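Local coordinates for protein GH26C (PDB 6Q78) that probably hydrolyses internal beta-1,4-mannosidic linkages in mannans, as a family 26 glycoside hydrolase built on a TIM barrel, at residues V310-S321 against E358-I367. Sequence-based numbering, arbitrary orientation.
Sequences VERANQKLKIVS and EALTHNDVKI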
ATOM      1  N   VAL A 310       2.277  18.041  11.821  1.00 15.50           N
ATOM      2  CA  VAL A 310       0.901  17.575  11.684  1.00 15.61           C
ATOM      3  C   VAL A 310       0.154  18.382  10.632  1.00 21.45           C
ATOM      4  O   VAL A 310      -0.609  17.815   9.830  1.00 17.73           O
ATOM      5  CB  VAL A 310       0.184  17.621  13.047  1.00 17.13           C
ATOM      6  CG1 VAL A 310      -1.278  17.193  12.896  1.00 19.46           C
ATOM      7  CG2 VAL A 310       0.917  16.718  14.047  1.00 18.41           C
ATOM      8  N   GLU A 311       0.330  19.714  10.644  1.00 16.30           N
ATOM      9  CA  GLU A 311      -0.334  20.571   9.660  1.00 18.09           C
ATOM     10  C   GLU A 311       0.143  20.253   8.242  1.00 17.81           C
ATOM     11  O   GLU A 311      -0.670  20.112   7.320  1.00 17.04           O
ATOM     12  CB  GLU A 311      -0.093  22.047   9.988  1.00 19.70           C
ATOM     13  CG  GLU A 311      -0.607  22.461  11.356  1.00 27.32           C
ATOM     14  CD  GLU A 311      -0.244  23.899  11.695  0.31 21.93           C
ATOM     15  OE1 GLU A 311       0.213  24.146  12.831  0.18 29.06           O
ATOM     16  OE2 GLU A 311      -0.410  24.777  10.823  0.66 31.81           O
ATOM     17  N   ARG A 312       1.463  20.150   8.042  1.00 15.64           N
ATOM     18  CA  ARG A 312       1.969  19.733   6.733  1.00 17.57           C
ATOM     19  C   ARG A 312       1.335  18.418   6.291  1.00 13.74           C
ATOM     20  O   ARG A 312       0.914  18.279   5.141  1.00 14.89           O
ATOM     21  CB  ARG A 312       3.498  19.596   6.759  1.00 14.84           C
ATOM     22  CG  ARG A 312       4.200  20.900   7.018  1.00 17.98           C
ATOM     23  CD  ARG A 312       5.701  20.818   6.711  1.00 19.18           C
ATOM     24  NE  ARG A 312       6.404  19.731   7.408  1.00 15.41           N
ATOM     25  CZ  ARG A 312       7.043  19.851   8.576  1.00 18.29           C
ATOM     26  NH1 ARG A 312       7.042  20.990   9.238  1.00 17.10           N
ATOM     27  NH2 ARG A 312       7.671  18.799   9.086  1.00 18.60           N
ATOM     28  N   ALA A 313       1.291  17.427   7.186  1.00 13.90           N
ATOM     29  CA  ALA A 313       0.732  16.130   6.803  1.00 12.41           C
ATOM     30  C   ALA A 313      -0.728  16.256   6.387  1.00 15.49           C
ATOM     31  O   ALA A 313      -1.160  15.647   5.404  1.00 14.38           O
ATOM     32  CB  ALA A 313       0.874  15.123   7.951  1.00 15.08           C
ATOM     33  N   ASN A 314      -1.506  17.048   7.122  1.00 15.64           N
ATOM     34  CA  ASN A 314      -2.905  17.233   6.751  1.00 15.74           C
ATOM     35  C   ASN A 314      -3.047  17.965   5.418  1.00 14.63           C
ATOM     36  O   ASN A 314      -3.907  17.604   4.592  1.00 15.42           O
ATOM     37  CB  ASN A 314      -3.614  18.003   7.860  1.00 14.30           C
ATOM     38  CG  ASN A 314      -5.077  18.253   7.561  1.00 18.33           C
ATOM     39  OD1 ASN A 314      -5.483  19.404   7.361  1.00 18.19           O
ATOM     40  ND2 ASN A 314      -5.879  17.181   7.533  1.00 16.34           N
ATOM     41  N   GLN A 315      -2.246  19.001   5.200  1.00 14.38           N
ATOM     42  CA  GLN A 315      -2.318  19.751   3.946  1.00 14.59           C
ATOM     43  C   GLN A 315      -1.980  18.864   2.753  1.00 15.49           C
ATOM     44  O   GLN A 315      -2.608  18.967   1.687  1.00 16.62           O
ATOM     45  CB  GLN A 315      -1.374  20.960   3.996  1.00 15.14           C
ATOM     46  CG  GLN A 315      -1.891  22.040   4.941  1.00 21.01           C
ATOM     47  CD  GLN A 315      -0.871  23.097   5.274  1.00 25.67           C
ATOM     48  OE1 GLN A 315       0.290  22.994   4.900  1.00 22.12           O
ATOM     49  NE2 GLN A 315      -1.307  24.125   5.988  1.00 26.27           N
ATOM     50  N   LYS A 316      -0.957  18.015   2.891  1.00 12.82           N
ATOM     51  CA  LYS A 316      -0.602  17.171   1.768  1.00 13.16           C
ATOM     52  C   LYS A 316      -1.678  16.115   1.535  1.00 13.73           C
ATOM     53  O   LYS A 316      -2.063  15.855   0.385  1.00 13.26           O
ATOM     54  CB  LYS A 316       0.773  16.562   2.025  1.00 12.36           C
ATOM     55  CG  LYS A 316       1.910  17.600   2.042  1.00 12.34           C
ATOM     56  CD  LYS A 316       3.173  16.955   2.622  1.00 12.08           C
ATOM     57  CE  LYS A 316       4.282  17.995   2.826  1.00 14.73           C
ATOM     58  NZ  LYS A 316       5.485  17.255   3.383  1.00 15.06           N
ATOM     59  N   LEU A 317      -2.216  15.521   2.612  1.00 12.15           N
ATOM     60  CA  LEU A 317      -3.272  14.527   2.429  1.00 12.62           C
ATOM     61  C   LEU A 317      -4.529  15.153   1.838  1.00 12.51           C
ATOM     62  O   LEU A 317      -5.274  14.463   1.112  1.00 14.09           O
ATOM     63  CB  LEU A 317      -3.552  13.779   3.741  1.00 15.17           C
ATOM     64  CG  LEU A 317      -4.297  12.436   3.623  1.00 12.46           C
ATOM     65  CD1 LEU A 317      -3.583  11.485   2.676  1.00 11.73           C
ATOM     66  CD2 LEU A 317      -4.447  11.796   4.999  1.00 15.02           C
ATOM     67  N   LYS A 318      -4.795  16.445   2.152  1.00 13.68           N
ATOM     68  CA  LYS A 318      -5.966  17.114   1.595  1.00 14.22           C
ATOM     69  C   LYS A 318      -5.825  17.287   0.095  1.00 16.77           C
ATOM     70  O   LYS A 318      -6.821  17.204  -0.650  1.00 16.51           O
ATOM     71  CB  LYS A 318      -6.197  18.459   2.293  1.00 16.80           C
ATOM     72  CG  LYS A 318      -7.426  19.216   1.769  1.00 17.46           C
ATOM     73  CD  LYS A 318      -8.724  18.475   2.125  1.00 22.45           C
ATOM     74  CE  LYS A 318      -9.950  19.360   1.785  1.00 23.90           C
ATOM     75  NZ  LYS A 318     -11.226  18.589   1.885  1.00 24.43           N
ATOM     76  N   ILE A 319      -4.596  17.543  -0.374  1.00 15.53           N
ATOM     77  CA  ILE A 319      -4.355  17.597  -1.812  1.00 13.87           C
ATOM     78  C   ILE A 319      -4.734  16.267  -2.453  1.00 11.92           C
ATOM     79  O   ILE A 319      -5.396  16.229  -3.495  1.00 14.49           O
ATOM     80  CB  ILE A 319      -2.877  17.913  -2.089  1.00 13.54           C
ATOM     81  CG1 ILE A 319      -2.558  19.386  -1.758  1.00 18.27           C
ATOM     82  CG2 ILE A 319      -2.525  17.581  -3.510  1.00 17.52           C
ATOM     83  CD1 ILE A 319      -1.045  19.648  -1.755  1.00 16.52           C
ATOM     84  N   VAL A 320      -4.210  15.164  -1.908  1.00 12.41           N
ATOM     85  CA  VAL A 320      -4.556  13.842  -2.424  1.00 13.96           C
ATOM     86  C   VAL A 320      -6.061  13.637  -2.376  1.00 11.95           C
ATOM     87  O   VAL A 320      -6.670  13.145  -3.336  1.00 13.54           O
ATOM     88  CB  VAL A 320      -3.809  12.748  -1.639  1.00 10.36           C
ATOM     89  CG1 VAL A 320      -4.136  11.312  -2.159  1.00 11.06           C
ATOM     90  CG2 VAL A 320      -2.278  13.015  -1.682  1.00 12.08           C
ATOM     91  N   SER A 321      -6.667  13.946  -1.228  1.00 12.13           N
ATOM     92  CA  SER A 321      -8.106  13.729  -1.064  1.00 13.94           C
ATOM     93  C   SER A 321      -8.915  14.573  -2.054  1.00 13.85           C
ATOM     94  O   SER A 321      -9.899  14.089  -2.636  1.00 14.94           O
ATOM     95  CB  SER A 321      -8.487  14.038   0.385  1.00 14.56           C
ATOM     96  OG  SER A 321      -9.888  14.029   0.594  1.00 16.24           O
ATOM     97  N   GLU A 358      -5.674  13.611  13.717  1.00 16.04           N
ATOM     98  CA  GLU A 358      -5.982  14.948  13.223  1.00 17.45           C
ATOM     99  C   GLU A 358      -5.566  15.114  11.768  1.00 18.06           C
ATOM    100  O   GLU A 358      -6.312  15.678  10.961  1.00 16.89           O
ATOM    101  CB  GLU A 358      -5.305  15.989  14.117  1.00 22.18           C
ATOM    102  CG  GLU A 358      -5.949  16.047  15.469  1.00 31.68           C
ATOM    103  CD  GLU A 358      -7.353  16.577  15.361  0.26 20.71           C
ATOM    104  OE1 GLU A 358      -7.553  17.492  14.537  0.61 29.88           O
ATOM    105  OE2 GLU A 358      -8.249  16.071  16.065  0.63 31.59           O
ATOM    106  N   ALA A 359      -4.380  14.632  11.403  1.00 14.05           N
ATOM    107  CA  ALA A 359      -3.980  14.746  10.006  1.00 15.14           C
ATOM    108  C   ALA A 359      -4.910  13.967   9.089  1.00 13.71           C
ATOM    109  O   ALA A 359      -5.097  14.347   7.927  1.00 16.70           O
ATOM    110  CB  ALA A 359      -2.533  14.270   9.842  1.00 19.39           C
ATOM    111  N   LEU A 360      -5.440  12.820   9.556  1.00 13.00           N
ATOM    112  CA  LEU A 360      -6.308  11.979   8.733  1.00 12.99           C
ATOM    113  C   LEU A 360      -7.727  12.507   8.603  1.00 14.04           C
ATOM    114  O   LEU A 360      -8.468  12.021   7.741  1.00 15.46           O
ATOM    115  CB  LEU A 360      -6.390  10.568   9.329  1.00 13.08           C
ATOM    116  CG  LEU A 360      -5.101   9.750   9.356  1.00 14.14           C
ATOM    117  CD1 LEU A 360      -5.250   8.423  10.109  1.00 13.70           C
ATOM    118  CD2 LEU A 360      -4.691   9.467   7.929  1.00 18.78           C
ATOM    119  N   THR A 361      -8.130  13.483   9.418  1.00 14.16           N
ATOM    120  CA  THR A 361      -9.535  13.864   9.434  1.00 15.35           C
ATOM    121  C   THR A 361      -9.780  15.365   9.287  1.00 15.80           C
ATOM    122  O   THR A 361     -10.852  15.756   8.828  1.00 17.97           O
ATOM    123  CB  THR A 361     -10.241  13.361  10.711  1.00 15.16           C
ATOM    124  OG1 THR A 361      -9.619  13.928  11.879  1.00 19.50           O
ATOM    125  CG2 THR A 361     -10.206  11.853  10.800  1.00 17.09           C
ATOM    126  N   HIS A 362      -8.858  16.220   9.724  1.00 17.91           N
ATOM    127  CA  HIS A 362      -9.151  17.653   9.747  1.00 20.84           C
ATOM    128  C   HIS A 362      -9.430  18.148   8.340  1.00 21.01           C
ATOM    129  O   HIS A 362      -8.871  17.645   7.362  1.00 19.30           O
ATOM    130  CB  HIS A 362      -7.943  18.412  10.302  1.00 17.40           C
ATOM    131  CG  HIS A 362      -8.139  19.895  10.400  1.00 20.83           C
ATOM    132  ND1 HIS A 362      -8.899  20.476  11.390  1.00 32.37           N
ATOM    133  CD2 HIS A 362      -7.652  20.912   9.648  1.00 31.86           C
ATOM    134  CE1 HIS A 362      -8.889  21.789  11.234  1.00 28.31           C
ATOM    135  NE2 HIS A 362      -8.140  22.078  10.182  1.00 31.75           N
ATOM    136  N   ASN A 363     -10.293  19.162   8.237  1.00 19.97           N
ATOM    137  CA  ASN A 363     -10.567  19.802   6.955  1.00 22.01           C
ATOM    138  C   ASN A 363     -11.184  18.826   5.955  1.00 21.09           C
ATOM    139  O   ASN A 363     -10.924  18.900   4.749  1.00 19.22           O
ATOM    140  CB  ASN A 363      -9.318  20.488   6.382  1.00 22.68           C
ATOM    141  CG  ASN A 363      -9.652  21.568   5.357  1.00 36.57           C
ATOM    142  OD1 ASN A 363     -10.742  22.161   5.383  1.00 41.20           O
ATOM    143  ND2 ASN A 363      -8.712  21.833   4.453  1.00 36.22           N
ATOM    144  N   ASP A 364     -11.996  17.892   6.447  1.00 18.97           N
ATOM    145  CA  ASP A 364     -12.792  17.020   5.572  1.00 22.57           C
ATOM    146  C   ASP A 364     -11.943  16.180   4.605  1.00 23.89           C
ATOM    147  O   ASP A 364     -12.339  15.941   3.467  1.00 18.72           O
ATOM    148  CB  ASP A 364     -13.854  17.831   4.825  1.00 21.04           C
ATOM    149  CG  ASP A 364     -14.819  18.503   5.780  1.00 42.07           C
ATOM    150  OD1 ASP A 364     -15.556  17.760   6.468  1.00 44.03           O
ATOM    151  OD2 ASP A 364     -14.832  19.754   5.865  1.00 49.28           O
ATOM    152  N   VAL A 365     -10.770  15.725   5.054  1.00 15.62           N
ATOM    153  CA  VAL A 365     -10.027  14.704   4.311  1.00 14.10           C
ATOM    154  C   VAL A 365     -10.886  13.444   4.188  1.00 14.56           C
ATOM    155  O   VAL A 365     -11.569  13.037   5.138  1.00 17.88           O
ATOM    156  CB  VAL A 365      -8.689  14.420   5.029  1.00 16.25           C
ATOM    157  CG1 VAL A 365      -8.000  13.141   4.501  1.00 13.18           C
ATOM    158  CG2 VAL A 365      -7.723  15.624   4.914  1.00 16.23           C
ATOM    159  N   LYS A 366     -10.877  12.834   2.999  1.00 13.74           N
ATOM    160  CA  LYS A 366     -11.587  11.585   2.718  1.00 14.92           C
ATOM    161  C   LYS A 366     -10.586  10.563   2.195  1.00 14.73           C
ATOM    162  O   LYS A 366     -10.069  10.706   1.078  1.00 13.45           O
ATOM    163  CB  LYS A 366     -12.700  11.803   1.697  1.00 14.08           C
ATOM    164  CG  LYS A 366     -13.818  12.704   2.183  1.00 19.10           C
ATOM    165  CD  LYS A 366     -14.865  12.897   1.091  1.00 23.32           C
ATOM    166  CE  LYS A 366     -15.916  13.883   1.543  1.00 30.46           C
ATOM    167  NZ  LYS A 366     -16.820  14.226   0.406  1.00 34.51           N
ATOM    168  N   ILE A 367     -10.314   9.511   2.983  1.00 12.20           N
ATOM    169  CA  ILE A 367      -9.382   8.463   2.571  1.00 10.32           C
ATOM    170  C   ILE A 367     -10.032   7.113   2.827  1.00 10.36           C
ATOM    171  O   ILE A 367     -10.790   6.954   3.783  1.00 12.05           O
ATOM    172  CB  ILE A 367      -8.031   8.532   3.323  1.00 11.40           C
ATOM    173  CG1 ILE A 367      -8.260   8.603   4.837  1.00 12.71           C
ATOM    174  CG2 ILE A 367      -7.149   9.698   2.816  1.00 10.57           C
ATOM    175  CD1 ILE A 367      -7.046   8.120   5.650  1.00 15.56           C
TER
HETATM  176  O   HOH W   1      -5.982  21.135   5.224  1.00 30.16           O
HETATM  177  O   HOH W   2     -11.048  11.690  -1.474  1.00 15.18           O
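Asn314 uses both N-H groups of its side-chain amide on backbone oxygens of 358-367. ND2 donates to Ala359 O and His362 O, each at 3.0 Å and both nearly straight. Both acceptors lie in or close to the amide plane, although ND2 stands above each carbonyl plane. With CG anti to the backbone N (chi1 180°), the amide reaches across the contact; its OD1 meets the His362 ring at the edge and receives a hydrogen bond from a water that Asn363 ND2 also binds. Further along the helix, Lys318 NZ donates to Asn363 O at 2.9 Å, in the carbonyl plane, and weakly to Asp364 O. Ser321 OG accepts from Lys366 N at 2.9 Å.

The apolar half centres on Leu317, whose CD2 lies 3.8 Å from both Leu360 CD2 and Val365 CG1, while CD1 lies 4.0 Å from Ile367 CG2. Ala313 CB meets Ala359 CB at 4.0 Å. On the barrel side, Leu360 and Ile367 touch Phe81 of strand 81-86.

Helix 306-327 thus packs against the end region of helix 351-361 and the chain leading to strand 369-372. The bonds at ND2 and OD1 fix the rotation of the buried Asn314 amide, while Lys318 and Ser321 hold the following chain by its main-chain atoms.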